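Local atomic coordinates of thioredoxin reductase (Clostridium acetobutylicum ATCC 824, PDB entry 6GNA), a protein that binds FAD and probably passes electrons from reduced ferredoxin to thioredoxin, without using pyridine nucleotides. Residues A[155-160]-A[170-175]. Numbering follows the deposited sequence. Where two conformers were deposited one is given.
Sequences EAESEA and VYYVPR
Tyr-172 lays its ring along the helix of residues 155-160, and a row of small or slender groups receives it. At the phenol end, the methyl CB of Ala-156 sits at the ring edge, in its plane, 3.4 Å from Tyr-172 OH. Nearer the root of the ring, Ala-160 CB lies 3.9 Å from Tyr-172 CD1, one helical turn further on. Between them CE1 of the tyrosine passes 3.7 Å from the carbonyl oxygen of Ala-156, which already accepts the backbone hydrogen bond from Ala-160 N. Glu-157 approaches the phenol end obliquely, its CG 3.5 Å from Tyr-172 OH; the carboxylate plane stands nearly perpendicular to the ring, at 88°. Val-170, two residues earlier on the same side of the strand, adds a looser contact, CG1 to Ala-160 CB at 4.2 Å. No hydrogen bond links the two segments, so apolar packing carries the contact. It illustrates how the beta-alpha-beta crossover of a Rossmann-like domain is packed: helix 155-163 connects parallel strands 146-151 and 169-174 and lies on their sheet, and the axes of 155-160 and 170-174 approach to 9.5 Å and run nearly antiparallel. The ring of Tyr-172 reaches toward the N-terminal end of 155-160 because its CG is trans to N (chi1 -171°), and its hydroxyl shares a hydrogen bond with Tyr-176 OH. Glu-157, its chain extended beyond CG, bonds the same Tyr-176 hydroxyl through OE2, which also forms a salt bridge with Lys-154, while OE1 accepts from the backbone N of Gln-181. Ile-149 of strand 146-151 and Leu-220 of strand 216-220 pack against Ala-160 and Ala-156 respectively.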
loop_
_atom_site.group_PDB
_atom_site.type_symbol
_atom_site.label_atom_id
_atom_site.label_comp_id
_atom_site.label_asym_id
_atom_site.label_seq_id
_atom_site.Cartn_x
_atom_site.Cartn_y
_atom_site.Cartn_z
ATOM N N GLU A 155 -2.959 -11.665 28.031
ATOM C CA GLU A 155 -1.987 -10.893 28.812
ATOM C C GLU A 155 -2.642 -10.185 29.988
ATOM O O GLU A 155 -2.004 -9.997 31.032
ATOM C CB GLU A 155 -1.273 -9.891 27.905
ATOM C CG GLU A 155 0.013 -9.297 28.527
ATOM C CD GLU A 155 -0.218 -8.101 29.426
ATOM O OE1 GLU A 155 -1.289 -7.445 29.336
ATOM O OE2 GLU A 155 0.701 -7.796 30.220
ATOM N N ALA A 156 -3.913 -9.811 29.846
ATOM C CA ALA A 156 -4.626 -9.130 30.922
ATOM C C ALA A 156 -4.692 -9.987 32.182
ATOM O O ALA A 156 -4.685 -9.452 33.296
ATOM C CB ALA A 156 -6.029 -8.750 30.433
ATOM N N GLU A 157 -4.770 -11.314 32.005
ATOM C CA GLU A 157 -4.779 -12.227 33.148
ATOM C C GLU A 157 -3.475 -12.129 33.927
ATOM O O GLU A 157 -3.479 -12.132 35.161
ATOM C CB GLU A 157 -5.006 -13.668 32.686
ATOM C CG GLU A 157 -6.322 -13.898 31.956
ATOM C CD GLU A 157 -6.474 -15.308 31.413
ATOM O OE1 GLU A 157 -5.640 -16.179 31.775
ATOM O OE2 GLU A 157 -7.414 -15.528 30.614
ATOM N N SER A 158 -2.346 -12.034 33.221
ATOM C CA SER A 158 -1.064 -11.880 33.904
ATOM C C SER A 158 -1.013 -10.573 34.680
ATOM O O SER A 158 -0.438 -10.506 35.772
ATOM C CB SER A 158 0.077 -11.922 32.884
ATOM O OG SER A 158 0.115 -13.161 32.201
ATOM N N GLU A 159 -1.603 -9.516 34.134
ATOM C CA GLU A 159 -1.577 -8.246 34.845
ATOM C C GLU A 159 -2.424 -8.328 36.100
ATOM O O GLU A 159 -2.043 -7.795 37.144
ATOM C CB GLU A 159 -2.058 -7.119 33.933
ATOM C CG GLU A 159 -1.154 -6.895 32.715
ATOM C CD GLU A 159 -1.337 -5.545 32.078
ATOM O OE1 GLU A 159 -1.477 -4.562 32.823
ATOM O OE2 GLU A 159 -1.329 -5.455 30.828
ATOM N N ALA A 160 -3.580 -8.986 36.013
ATOM C CA ALA A 160 -4.401 -9.200 37.205
ATOM C C ALA A 160 -3.629 -9.958 38.277
ATOM O O ALA A 160 -3.702 -9.621 39.463
ATOM C CB ALA A 160 -5.659 -9.980 36.823
ATOM N N VAL A 170 -8.596 -7.545 43.800
ATOM C CA VAL A 170 -8.541 -7.517 42.336
ATOM C C VAL A 170 -9.757 -8.248 41.780
ATOM O O VAL A 170 -9.999 -9.411 42.117
ATOM C CB VAL A 170 -7.257 -8.166 41.781
ATOM C CG1 VAL A 170 -7.235 -8.122 40.236
ATOM C CG2 VAL A 170 -6.011 -7.500 42.364
ATOM N N TYR A 171 -10.515 -7.570 40.925
ATOM C CA TYR A 171 -11.580 -8.185 40.148
ATOM C C TYR A 171 -11.122 -8.292 38.707
ATOM O O TYR A 171 -10.495 -7.369 38.176
ATOM C CB TYR A 171 -12.838 -7.316 40.160
ATOM C CG TYR A 171 -13.438 -7.066 41.521
ATOM C CD1 TYR A 171 -14.199 -8.038 42.150
ATOM C CD2 TYR A 171 -13.276 -5.848 42.161
ATOM C CE1 TYR A 171 -14.763 -7.808 43.393
ATOM C CE2 TYR A 171 -13.838 -5.609 43.395
ATOM C CZ TYR A 171 -14.581 -6.592 44.005
ATOM O OH TYR A 171 -15.146 -6.349 45.241
ATOM N N TYR A 172 -11.463 -9.409 38.064
ATOM C CA TYR A 172 -11.186 -9.614 36.643
ATOM C C TYR A 172 -12.495 -9.840 35.900
ATOM O O TYR A 172 -13.232 -10.784 36.198
ATOM C CB TYR A 172 -10.236 -10.785 36.420
ATOM C CG TYR A 172 -9.745 -10.917 34.990
ATOM C CD1 TYR A 172 -8.763 -10.071 34.509
ATOM C CD2 TYR A 172 -10.248 -11.888 34.130
ATOM C CE1 TYR A 172 -8.294 -10.168 33.233
ATOM C CE2 TYR A 172 -9.780 -11.987 32.833
ATOM C CZ TYR A 172 -8.808 -11.115 32.397
ATOM O OH TYR A 172 -8.303 -11.178 31.128
ATOM N N VAL A 173 -12.768 -8.978 34.932
ATOM C CA VAL A 173 -13.970 -9.034 34.106
ATOM C C VAL A 173 -13.544 -9.487 32.713
ATOM O O VAL A 173 -13.051 -8.672 31.924
ATOM C CB VAL A 173 -14.663 -7.666 34.037
ATOM C CG1 VAL A 173 -15.950 -7.756 33.253
ATOM C CG2 VAL A 173 -14.959 -7.126 35.435
ATOM N N PRO A 174 -13.720 -10.757 32.363
ATOM C CA PRO A 174 -13.264 -11.224 31.049
ATOM C C PRO A 174 -14.192 -10.769 29.937
ATOM O O PRO A 174 -15.417 -10.765 30.082
ATOM C CB PRO A 174 -13.300 -12.746 31.199
ATOM C CG PRO A 174 -14.378 -12.990 32.209
ATOM C CD PRO A 174 -14.302 -11.840 33.172
ATOM N N ARG A 175 -13.593 -10.423 28.799
ATOM C CA ARG A 175 -14.348 -10.050 27.602
ATOM C C ARG A 175 -14.098 -11.020 26.456
ATOM O O ARG A 175 -14.201 -10.651 25.283
ATOM C CB ARG A 175 -14.016 -8.629 27.170
ATOM C CG ARG A 175 -14.050 -7.625 28.316
ATOM C CD ARG A 175 -15.398 -7.584 28.999
ATOM N NE ARG A 175 -16.465 -7.161 28.095
ATOM C CZ ARG A 175 -17.559 -7.865 27.817
ATOM N NH1 ARG A 175 -17.773 -9.049 28.379
ATOM N NH2 ARG A 175 -18.457 -7.374 26.973
#